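PDB 5Z0Q: aminotransferase, class I and II from Erwinia tasmaniensis, which belongs to the class I and II aminotransferase family of proteins and binds pyridoxal-5'-phosphate. Local coordinates for residues A[149-154]-A[327-332]; A[181-186]-A[321-326]; A[189-194]-A[219-224]. All coordinates share one frame; numbering follows the deposited sequence.

Contact 1 (A[149-154]-A[327-332]); sequences QRWVLD and LGWIDA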
loop_
_atom_site.group_PDB
_atom_site.type_symbol
_atom_site.label_atom_id
_atom_site.label_comp_id
_atom_site.label_asym_id
_atom_site.label_seq_id
_atom_site.Cartn_x
_atom_site.Cartn_y
_atom_site.Cartn_z
ATOM N N GLN A 149 37.969 -3.496 -11.732
ATOM C CA GLN A 149 37.432 -2.846 -10.536
ATOM C C GLN A 149 35.946 -2.535 -10.692
ATOM O O GLN A 149 35.456 -1.503 -10.230
ATOM C CB GLN A 149 38.221 -1.580 -10.193
ATOM C CG GLN A 149 39.689 -1.825 -9.894
ATOM C CD GLN A 149 40.450 -0.542 -9.628
ATOM O OE1 GLN A 149 40.845 -0.264 -8.496
ATOM N NE2 GLN A 149 40.662 0.249 -10.674
ATOM N N ARG A 150 35.223 -3.433 -11.361
ATOM C CA ARG A 150 33.786 -3.301 -11.546
ATOM C C ARG A 150 33.133 -4.670 -11.447
ATOM O O ARG A 150 33.698 -5.670 -11.902
ATOM C CB ARG A 150 33.435 -2.672 -12.899
ATOM C CG ARG A 150 33.821 -1.214 -13.053
ATOM C CD ARG A 150 32.811 -0.505 -13.934
ATOM N NE ARG A 150 32.250 -1.407 -14.936
ATOM C CZ ARG A 150 31.203 -1.117 -15.699
ATOM N NH1 ARG A 150 30.596 0.055 -15.575
ATOM N NH2 ARG A 150 30.757 -1.999 -16.582
ATOM N N TRP A 151 31.939 -4.706 -10.863
ATOM C CA TRP A 151 31.146 -5.928 -10.781
ATOM C C TRP A 151 30.291 -6.033 -12.038
ATOM O O TRP A 151 29.323 -5.283 -12.203
ATOM C CB TRP A 151 30.285 -5.931 -9.522
ATOM C CG TRP A 151 31.071 -6.134 -8.268
ATOM C CD1 TRP A 151 31.345 -5.203 -7.311
ATOM C CD2 TRP A 151 31.699 -7.348 -7.838
ATOM N NE1 TRP A 151 32.097 -5.763 -6.307
ATOM C CE2 TRP A 151 32.330 -7.080 -6.607
ATOM C CE3 TRP A 151 31.786 -8.637 -8.374
ATOM C CZ2 TRP A 151 33.038 -8.052 -5.903
ATOM C CZ3 TRP A 151 32.490 -9.601 -7.673
ATOM C CH2 TRP A 151 33.106 -9.303 -6.451
ATOM N N VAL A 152 30.649 -6.959 -12.922
ATOM C CA VAL A 152 29.964 -7.127 -14.194
ATOM C C VAL A 152 29.165 -8.425 -14.169
ATOM O O VAL A 152 29.435 -9.345 -13.389
ATOM C CB VAL A 152 30.948 -7.109 -15.383
ATOM C CG1 VAL A 152 31.701 -5.789 -15.427
ATOM C CG2 VAL A 152 31.917 -8.276 -15.288
ATOM N N LEU A 153 28.165 -8.491 -15.042
ATOM C CA LEU A 153 27.298 -9.654 -15.176
ATOM C C LEU A 153 27.531 -10.305 -16.532
ATOM O O LEU A 153 27.497 -9.627 -17.565
ATOM C CB LEU A 153 25.828 -9.261 -15.021
ATOM C CG LEU A 153 24.805 -10.382 -15.214
ATOM C CD1 LEU A 153 25.046 -11.511 -14.224
ATOM C CD2 LEU A 153 23.392 -9.840 -15.081
ATOM N N ASP A 154 27.763 -11.615 -16.526
ATOM C CA ASP A 154 28.033 -12.388 -17.737
ATOM C C ASP A 154 27.000 -13.509 -17.817
ATOM O O ASP A 154 27.297 -14.670 -17.528
ATOM C CB ASP A 154 29.473 -12.933 -17.722
ATOM C CG ASP A 154 29.916 -13.452 -19.075
ATOM O OD1 ASP A 154 29.149 -13.309 -20.050
ATOM O OD2 ASP A 154 31.035 -14.001 -19.162
ATOM N N LEU A 327 25.701 3.110 -1.706
ATOM C CA LEU A 327 26.290 1.921 -1.106
ATOM C C LEU A 327 27.159 1.257 -2.166
ATOM O O LEU A 327 26.847 1.323 -3.359
ATOM C CB LEU A 327 25.210 0.952 -0.594
ATOM C CG LEU A 327 23.931 1.551 0.008
ATOM C CD1 LEU A 327 22.778 1.474 -0.984
ATOM C CD2 LEU A 327 23.559 0.902 1.334
ATOM N N GLY A 328 28.250 0.617 -1.743
ATOM C CA GLY A 328 28.624 0.441 -0.350
ATOM C C GLY A 328 28.986 -1.012 -0.082
ATOM O O GLY A 328 28.778 -1.519 1.016
ATOM N N TRP A 329 29.546 -1.673 -1.097
ATOM C CA TRP A 329 29.745 -3.121 -1.106
ATOM C C TRP A 329 31.198 -3.431 -0.758
ATOM O O TRP A 329 32.095 -3.243 -1.587
ATOM C CB TRP A 329 29.363 -3.681 -2.475
ATOM C CG TRP A 329 29.113 -5.161 -2.544
ATOM C CD1 TRP A 329 29.661 -6.036 -3.435
ATOM C CD2 TRP A 329 28.236 -5.932 -1.712
ATOM N NE1 TRP A 329 29.187 -7.306 -3.206
ATOM C CE2 TRP A 329 28.312 -7.269 -2.153
ATOM C CE3 TRP A 329 27.401 -5.625 -0.632
ATOM C CZ2 TRP A 329 27.583 -8.295 -1.556
ATOM C CZ3 TRP A 329 26.678 -6.648 -0.040
ATOM C CH2 TRP A 329 26.774 -7.965 -0.504
ATOM N N ILE A 330 31.428 -3.918 0.461
ATOM C CA ILE A 330 32.769 -4.120 1.002
ATOM C C ILE A 330 33.021 -5.612 1.169
ATOM O O ILE A 330 32.243 -6.310 1.831
ATOM C CB ILE A 330 32.945 -3.394 2.347
ATOM C CG1 ILE A 330 32.631 -1.904 2.199
ATOM C CG2 ILE A 330 34.355 -3.600 2.885
ATOM C CD1 ILE A 330 32.668 -1.147 3.506
ATOM N N ASP A 331 34.118 -6.096 0.584
ATOM C CA ASP A 331 34.529 -7.488 0.739
ATOM C C ASP A 331 35.287 -7.634 2.054
ATOM O O ASP A 331 36.387 -7.095 2.208
ATOM C CB ASP A 331 35.391 -7.928 -0.442
ATOM C CG ASP A 331 35.723 -9.416 -0.409
ATOM O OD1 ASP A 331 35.292 -10.111 0.537
ATOM O OD2 ASP A 331 36.414 -9.893 -1.336
ATOM N N ALA A 332 34.701 -8.368 3.000
ATOM C CA ALA A 332 35.317 -8.615 4.296
ATOM C C ALA A 332 35.806 -10.053 4.437
ATOM O O ALA A 332 35.992 -10.534 5.558
ATOM C CB ALA A 332 34.341 -8.272 5.421
#
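Trp151 and Trp329 reach for each other from two backbones that stay well apart: their CA atoms, the nearest pair across the contact, are 10.2 Å from one another. No backbone hydrogen bond spans that distance. Residues 151-152 form the edge strand of the eight-stranded sheet, whereas 329-331 is an inner strand of the separate five-stranded sheet, so the contact joins the edge of one sheet to the other. As in fold type I PLP-dependent enzymes, the larger sheet belongs to the PLP-binding large domain and the smaller to the C-terminal small domain.

Both CB atoms point toward the opposite segment, but the indoles leave their backbones differently. In Trp329, CG lies anti to the backbone N (chi1 -162°), which swings the ring over beside the carbonyl carbon; in Trp151 it is the carbonyl carbon that CG opposes. The side chains cross at about a right angle and form an offset edge-to-face pair, with the edge of Trp329 turned toward the face of Trp151. The centroids of the two five-membered rings are 5.4 Å apart and their planes stand at 74°. The closest atoms are Trp151 NE1 and Trp329 CD1, at 3.8 Å, with NE1 lying in the plane of the Trp329 ring, at its edge.

Phe362 stacks on Trp329 and also touches Trp151, while Leu144 and Leu146 pack against Trp151 from strand 139-146.

With no hydrogen bond or ion pair between the segments, and only 80 Å² buried, cohesion here is dispersion plus the weak electrostatics of an aromatic edge meeting a face.

Contact 2 (A[181-186]-A[321-326]); sequences VYRRKE and TPEASF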
loop_
_atom_site.group_PDB
_atom_site.type_symbol
_atom_site.label_atom_id
_atom_site.label_comp_id
_atom_site.label_asym_id
_atom_site.label_seq_id
_atom_site.Cartn_x
_atom_site.Cartn_y
_atom_site.Cartn_z
ATOM N N VAL A 181 26.773 0.737 -12.640
ATOM C CA VAL A 181 25.958 1.345 -13.685
ATOM C C VAL A 181 26.306 0.644 -14.991
ATOM O O VAL A 181 27.400 0.834 -15.536
ATOM C CB VAL A 181 26.195 2.858 -13.781
ATOM C CG1 VAL A 181 25.442 3.438 -14.968
ATOM C CG2 VAL A 181 25.780 3.543 -12.489
ATOM N N TYR A 182 25.383 -0.169 -15.498
ATOM C CA TYR A 182 25.662 -0.959 -16.689
ATOM C C TYR A 182 25.759 -0.070 -17.922
ATOM O O TYR A 182 24.936 0.826 -18.130
ATOM C CB TYR A 182 24.584 -2.024 -16.887
ATOM C CG TYR A 182 24.626 -3.122 -15.849
ATOM C CD1 TYR A 182 25.527 -4.173 -15.961
ATOM C CD2 TYR A 182 23.771 -3.105 -14.757
ATOM C CE1 TYR A 182 25.573 -5.178 -15.014
ATOM C CE2 TYR A 182 23.809 -4.106 -13.805
ATOM C CZ TYR A 182 24.712 -5.140 -13.938
ATOM O OH TYR A 182 24.754 -6.137 -12.991
ATOM N N ARG A 183 26.778 -0.324 -18.741
ATOM C CA ARG A 183 27.002 0.436 -19.960
ATOM C C ARG A 183 26.064 -0.050 -21.064
ATOM O O ARG A 183 25.315 -1.017 -20.904
ATOM C CB ARG A 183 28.462 0.330 -20.392
ATOM C CG ARG A 183 29.458 0.895 -19.389
ATOM C CD ARG A 183 29.284 2.394 -19.205
ATOM N NE ARG A 183 30.340 2.959 -18.369
ATOM C CZ ARG A 183 30.283 3.037 -17.043
ATOM N NH1 ARG A 183 29.217 2.588 -16.396
ATOM N NH2 ARG A 183 31.293 3.565 -16.363
ATOM N N ARG A 184 26.116 0.632 -22.211
ATOM C CA ARG A 184 25.204 0.305 -23.302
ATOM C C ARG A 184 25.539 -1.046 -23.925
ATOM O O ARG A 184 24.635 -1.804 -24.293
ATOM C CB ARG A 184 25.232 1.407 -24.359
ATOM C CG ARG A 184 24.089 1.324 -25.353
ATOM C CD ARG A 184 23.952 2.600 -26.166
ATOM N NE ARG A 184 22.737 2.578 -26.976
ATOM C CZ ARG A 184 21.565 3.061 -26.578
ATOM N NH1 ARG A 184 21.446 3.615 -25.379
ATOM N NH2 ARG A 184 20.511 2.993 -27.379
ATOM N N LYS A 185 26.830 -1.363 -24.051
ATOM C CA LYS A 185 27.221 -2.655 -24.606
ATOM C C LYS A 185 26.824 -3.802 -23.685
ATOM O O LYS A 185 26.487 -4.891 -24.162
ATOM C CB LYS A 185 28.727 -2.685 -24.870
ATOM C CG LYS A 185 29.198 -1.698 -25.930
ATOM C CD LYS A 185 28.918 -2.205 -27.337
ATOM C CE LYS A 185 29.797 -3.399 -27.678
ATOM N NZ LYS A 185 29.643 -3.815 -29.100
ATOM N N GLU A 186 26.853 -3.576 -22.371
ATOM C CA GLU A 186 26.484 -4.625 -21.429
ATOM C C GLU A 186 24.976 -4.838 -21.398
ATOM O O GLU A 186 24.511 -5.973 -21.245
ATOM C CB GLU A 186 27.008 -4.285 -20.034
ATOM C CG GLU A 186 28.437 -3.763 -20.027
ATOM C CD GLU A 186 28.979 -3.557 -18.627
ATOM O OE1 GLU A 186 29.761 -4.411 -18.162
ATOM O OE2 GLU A 186 28.620 -2.542 -17.991
ATOM N N THR A 321 34.604 1.044 -5.883
ATOM C CA THR A 321 33.976 2.355 -5.832
ATOM C C THR A 321 32.633 2.300 -6.552
ATOM O O THR A 321 32.601 2.052 -7.768
ATOM C CB THR A 321 34.875 3.412 -6.467
ATOM O OG1 THR A 321 36.098 3.509 -5.726
ATOM C CG2 THR A 321 34.181 4.765 -6.469
ATOM N N PRO A 322 31.516 2.510 -5.857
ATOM C CA PRO A 322 30.208 2.371 -6.509
ATOM C C PRO A 322 29.971 3.491 -7.510
ATOM O O PRO A 322 30.106 4.674 -7.186
ATOM C CB PRO A 322 29.219 2.441 -5.340
ATOM C CG PRO A 322 29.937 3.235 -4.295
ATOM C CD PRO A 322 31.394 2.882 -4.436
ATOM N N GLU A 323 29.621 3.110 -8.737
ATOM C CA GLU A 323 29.250 4.097 -9.740
ATOM C C GLU A 323 27.915 4.762 -9.437
ATOM O O GLU A 323 27.596 5.783 -10.056
ATOM C CB GLU A 323 29.212 3.443 -11.123
ATOM C CG GLU A 323 30.564 2.928 -11.597
ATOM C CD GLU A 323 30.498 2.260 -12.959
ATOM O OE1 GLU A 323 29.463 1.635 -13.274
ATOM O OE2 GLU A 323 31.484 2.365 -13.719
ATOM N N ALA A 324 27.139 4.222 -8.498
ATOM C CA ALA A 324 25.846 4.786 -8.129
ATOM C C ALA A 324 25.708 4.767 -6.614
ATOM O O ALA A 324 25.775 3.701 -5.994
ATOM C CB ALA A 324 24.697 4.014 -8.782
ATOM N N SER A 325 25.518 5.949 -6.032
ATOM C CA SER A 325 25.294 6.095 -4.602
ATOM C C SER A 325 24.047 5.316 -4.173
ATOM O O SER A 325 23.161 5.027 -4.982
ATOM C CB SER A 325 25.162 7.581 -4.261
ATOM O OG SER A 325 26.416 8.121 -3.883
ATOM N N PHE A 326 23.971 4.977 -2.881
ATOM C CA PHE A 326 24.915 5.398 -1.842
ATOM C C PHE A 326 25.456 4.228 -1.026
ATOM O O PHE A 326 25.638 4.333 0.188
ATOM C CB PHE A 326 24.243 6.415 -0.914
ATOM C CG PHE A 326 22.804 6.098 -0.609
ATOM C CD1 PHE A 326 22.473 5.253 0.438
ATOM C CD2 PHE A 326 21.783 6.644 -1.372
ATOM C CE1 PHE A 326 21.151 4.958 0.720
ATOM C CE2 PHE A 326 20.460 6.351 -1.098
ATOM C CZ PHE A 326 20.143 5.507 -0.049
#
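Glu323 comes from the loop between strands 318-319 and 329-331 of the smaller sheet and plugs into the lead-in to helix 184-197, which flanks the large sheet of the PLP-fold domain and has Arg183 at its N-cap position. Glu186, three residues on, accepts the amide of that N-cap residue: its OE2 takes Arg183 N through the anti lone pair, with an N-H...O angle of 178°.

Along Glu323, CB comes first, resting 3.7 Å from Val181 CG2; next door, Ala324 CB packs on the same methyl. Beyond CG the chain is extended (chi2 179°), which carries the carboxylate past Val181 to the helix entry. There OE1 takes the amide N of Val181 at 2.9 Å, met nearly head-on along the C-O bond, and also the more distant Arg183 NH1. OE2 receives Arg183 NH2.

The guanidinium, brought round by a bend at chi2, thus grips the carboxylate end-on, one nitrogen to each oxygen. The two planes are 19° apart but not coplanar, and both nitrogens meet their oxygens from above the carboxylate plane.

Arg150 adds a second salt bridge to OE1 and another to Glu186 OE2, tying both acids to one cation. This concentration of arginines would be expected to keep the buried Glu323 ionised. The shorter contact of the end-on pair is Arg183 NH2 to Glu323 OE2, at 2.9 Å.

Contact 3 (A[189-194]-A[219-224]); sequences AQLRFA and IPFASL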
loop_
_atom_site.group_PDB
_atom_site.type_symbol
_atom_site.label_atom_id
_atom_site.label_comp_id
_atom_site.label_asym_id
_atom_site.label_seq_id
_atom_site.Cartn_x
_atom_site.Cartn_y
_atom_site.Cartn_z
ATOM N N ALA A 189 23.992 -6.791 -24.391
ATOM C CA ALA A 189 24.315 -8.200 -24.197
ATOM C C ALA A 189 23.235 -8.898 -23.379
ATOM O O ALA A 189 22.839 -10.026 -23.696
ATOM C CB ALA A 189 25.678 -8.342 -23.522
ATOM N N GLN A 190 22.750 -8.243 -22.322
ATOM C CA GLN A 190 21.650 -8.802 -21.545
ATOM C C GLN A 190 20.372 -8.884 -22.369
ATOM O O GLN A 190 19.553 -9.785 -22.153
ATOM C CB GLN A 190 21.422 -7.965 -20.286
ATOM C CG GLN A 190 22.642 -7.867 -19.385
ATOM C CD GLN A 190 22.483 -6.824 -18.297
ATOM O OE1 GLN A 190 21.505 -6.078 -18.275
ATOM N NE2 GLN A 190 23.449 -6.768 -17.387
ATOM N N LEU A 191 20.185 -7.958 -23.313
ATOM C CA LEU A 191 19.024 -8.027 -24.193
ATOM C C LEU A 191 19.126 -9.211 -25.146
ATOM O O LEU A 191 18.138 -9.922 -25.367
ATOM C CB LEU A 191 18.877 -6.722 -24.975
ATOM C CG LEU A 191 17.778 -6.706 -26.038
ATOM C CD1 LEU A 191 16.425 -7.010 -25.415
ATOM C CD2 LEU A 191 17.750 -5.370 -26.768
ATOM N N ARG A 192 20.311 -9.438 -25.720
ATOM C CA ARG A 192 20.488 -10.579 -26.611
ATOM C C ARG A 192 20.328 -11.897 -25.866
ATOM O O ARG A 192 19.869 -12.887 -26.448
ATOM C CB ARG A 192 21.854 -10.507 -27.298
ATOM C CG ARG A 192 21.932 -9.440 -28.382
ATOM C CD ARG A 192 23.257 -9.469 -29.134
ATOM N NE ARG A 192 24.163 -8.405 -28.704
ATOM C CZ ARG A 192 25.284 -8.605 -28.017
ATOM N NH1 ARG A 192 25.652 -9.836 -27.686
ATOM N NH2 ARG A 192 26.042 -7.574 -27.669
ATOM N N PHE A 193 20.689 -11.929 -24.582
ATOM C CA PHE A 193 20.456 -13.125 -23.781
ATOM C C PHE A 193 18.966 -13.367 -23.577
ATOM O O PHE A 193 18.507 -14.515 -23.603
ATOM C CB PHE A 193 21.170 -13.004 -22.436
ATOM C CG PHE A 193 20.896 -14.143 -21.495
ATOM C CD1 PHE A 193 21.569 -15.346 -21.627
ATOM C CD2 PHE A 193 19.973 -14.009 -20.470
ATOM C CE1 PHE A 193 21.324 -16.394 -20.761
ATOM C CE2 PHE A 193 19.723 -15.055 -19.600
ATOM C CZ PHE A 193 20.400 -16.248 -19.746
ATOM N N ALA A 194 18.195 -12.296 -23.376
ATOM C CA ALA A 194 16.755 -12.447 -23.196
ATOM C C ALA A 194 16.082 -12.909 -24.481
ATOM O O ALA A 194 15.144 -13.712 -24.442
ATOM C CB ALA A 194 16.146 -11.131 -22.712
ATOM N N ILE A 219 20.838 4.147 -18.735
ATOM C CA ILE A 219 20.108 3.742 -19.932
ATOM C C ILE A 219 18.992 2.786 -19.534
ATOM O O ILE A 219 19.273 1.686 -19.040
ATOM C CB ILE A 219 21.045 3.096 -20.965
ATOM C CG1 ILE A 219 22.066 4.117 -21.465
ATOM C CG2 ILE A 219 20.248 2.522 -22.124
ATOM C CD1 ILE A 219 23.047 3.563 -22.463
ATOM N N PRO A 220 17.725 3.161 -19.709
ATOM C CA PRO A 220 16.639 2.209 -19.447
ATOM C C PRO A 220 16.724 1.013 -20.385
ATOM O O PRO A 220 17.064 1.145 -21.563
ATOM C CB PRO A 220 15.373 3.036 -19.699
ATOM C CG PRO A 220 15.810 4.459 -19.550
ATOM C CD PRO A 220 17.216 4.498 -20.054
ATOM N N PHE A 221 16.411 -0.167 -19.845
ATOM C CA PHE A 221 16.483 -1.385 -20.646
ATOM C C PHE A 221 15.517 -1.329 -21.822
ATOM O O PHE A 221 15.871 -1.703 -22.946
ATOM C CB PHE A 221 16.196 -2.606 -19.771
ATOM C CG PHE A 221 16.300 -3.915 -20.502
ATOM C CD1 PHE A 221 17.520 -4.555 -20.634
ATOM C CD2 PHE A 221 15.175 -4.510 -21.053
ATOM C CE1 PHE A 221 17.622 -5.761 -21.306
ATOM C CE2 PHE A 221 15.269 -5.716 -21.727
ATOM C CZ PHE A 221 16.493 -6.342 -21.852
ATOM N N ALA A 222 14.297 -0.853 -21.586
ATOM C CA ALA A 222 13.282 -0.806 -22.630
ATOM C C ALA A 222 13.544 0.270 -23.677
ATOM O O ALA A 222 12.777 0.364 -24.641
ATOM C CB ALA A 222 11.903 -0.596 -22.002
ATOM N N SER A 223 14.593 1.077 -23.519
ATOM C CA SER A 223 14.932 2.098 -24.500
ATOM C C SER A 223 15.949 1.624 -25.528
ATOM O O SER A 223 16.242 2.365 -26.474
ATOM C CB SER A 223 15.466 3.352 -23.796
ATOM O OG SER A 223 16.644 3.065 -23.061
ATOM N N LEU A 224 16.497 0.416 -25.367
ATOM C CA LEU A 224 17.457 -0.104 -26.336
ATOM C C LEU A 224 16.809 -0.287 -27.701
ATOM O O LEU A 224 17.342 0.160 -28.722
ATOM C CB LEU A 224 18.037 -1.427 -25.836
ATOM C CG LEU A 224 18.807 -1.375 -24.516
ATOM C CD1 LEU A 224 19.194 -2.775 -24.066
ATOM C CD2 LEU A 224 20.035 -0.492 -24.656
#
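Leu191, on helix 184-197, meets Phe221, in the short 3-10 turn 221-223, and Leu224 just after it. The helix is the connecting helix of a beta-alpha-beta crossover between the parallel neighbours 166-172 and 200-204 of the large sheet, and the turn lies in the connection that follows strand 200-204.

The closest backbones are those of Leu191 and Phe221, with CA atoms 7.9 Å apart, a gap filled by side chains. In Leu191, CG is anti to the backbone N (chi1 174°), and the second torsion then spreads the two methyls onto different neighbours. CD1 goes to the phenyl ring, 3.6 Å from Phe221 CZ, approaching obliquely. CD2 goes instead to Leu224, 4.0 Å from its CD1. Those two leucines run past each other in opposite directions, and CD2 also lies near Leu224 CB, while Leu224 CD1 reaches back to Leu191 CB.

Phe221 does not aim its CB at the helix. With CG anti to the backbone N (chi1 -178°), however, the ring extends far enough to bring CZ and CE1 against it. The far rim of the phenyl lies along the backbone, and the carbonyl carbon of Gln190 sits at the ring edge, near its plane.

The turn, held by backbone bonds from Ser223 N to Pro220 O and from Leu224 N to Phe221 O, brings Phe221 and Leu224, three residues apart in sequence, to the same leucine. Val201 and Ser203 of strand 200-204 also touch Phe221, placing the ring between helix and sheet, and Glu205 OE1 accepts the Phe221 amide.

No hydrogen bond crosses the contact, and the packing is apolar. Phe221 CE1 lies 3.9 Å from both the N and the CA of Leu191.

Overall arrangement
Along the chain the six segments pair like brackets: 149-154, 181-186 and 189-194 come first, and 219-224, 321-326 and 327-332 answer in reverse order, so contact 3 lies within contact 2 and contact 2 within contact 1. Helix 184-197 supplies a segment to contacts 2 and 3, whose centres are about 15 Å apart; contacts 1 and 2 are about 10 Å apart, centre to centre, and contacts 1 and 3 about 21 Å. Arg150 bridges contacts 1 and 2. Contact 3 packs the helix against a turn, both within the domain of the large sheet, whereas contacts 1 and 2 span the two sheet regions of the fold.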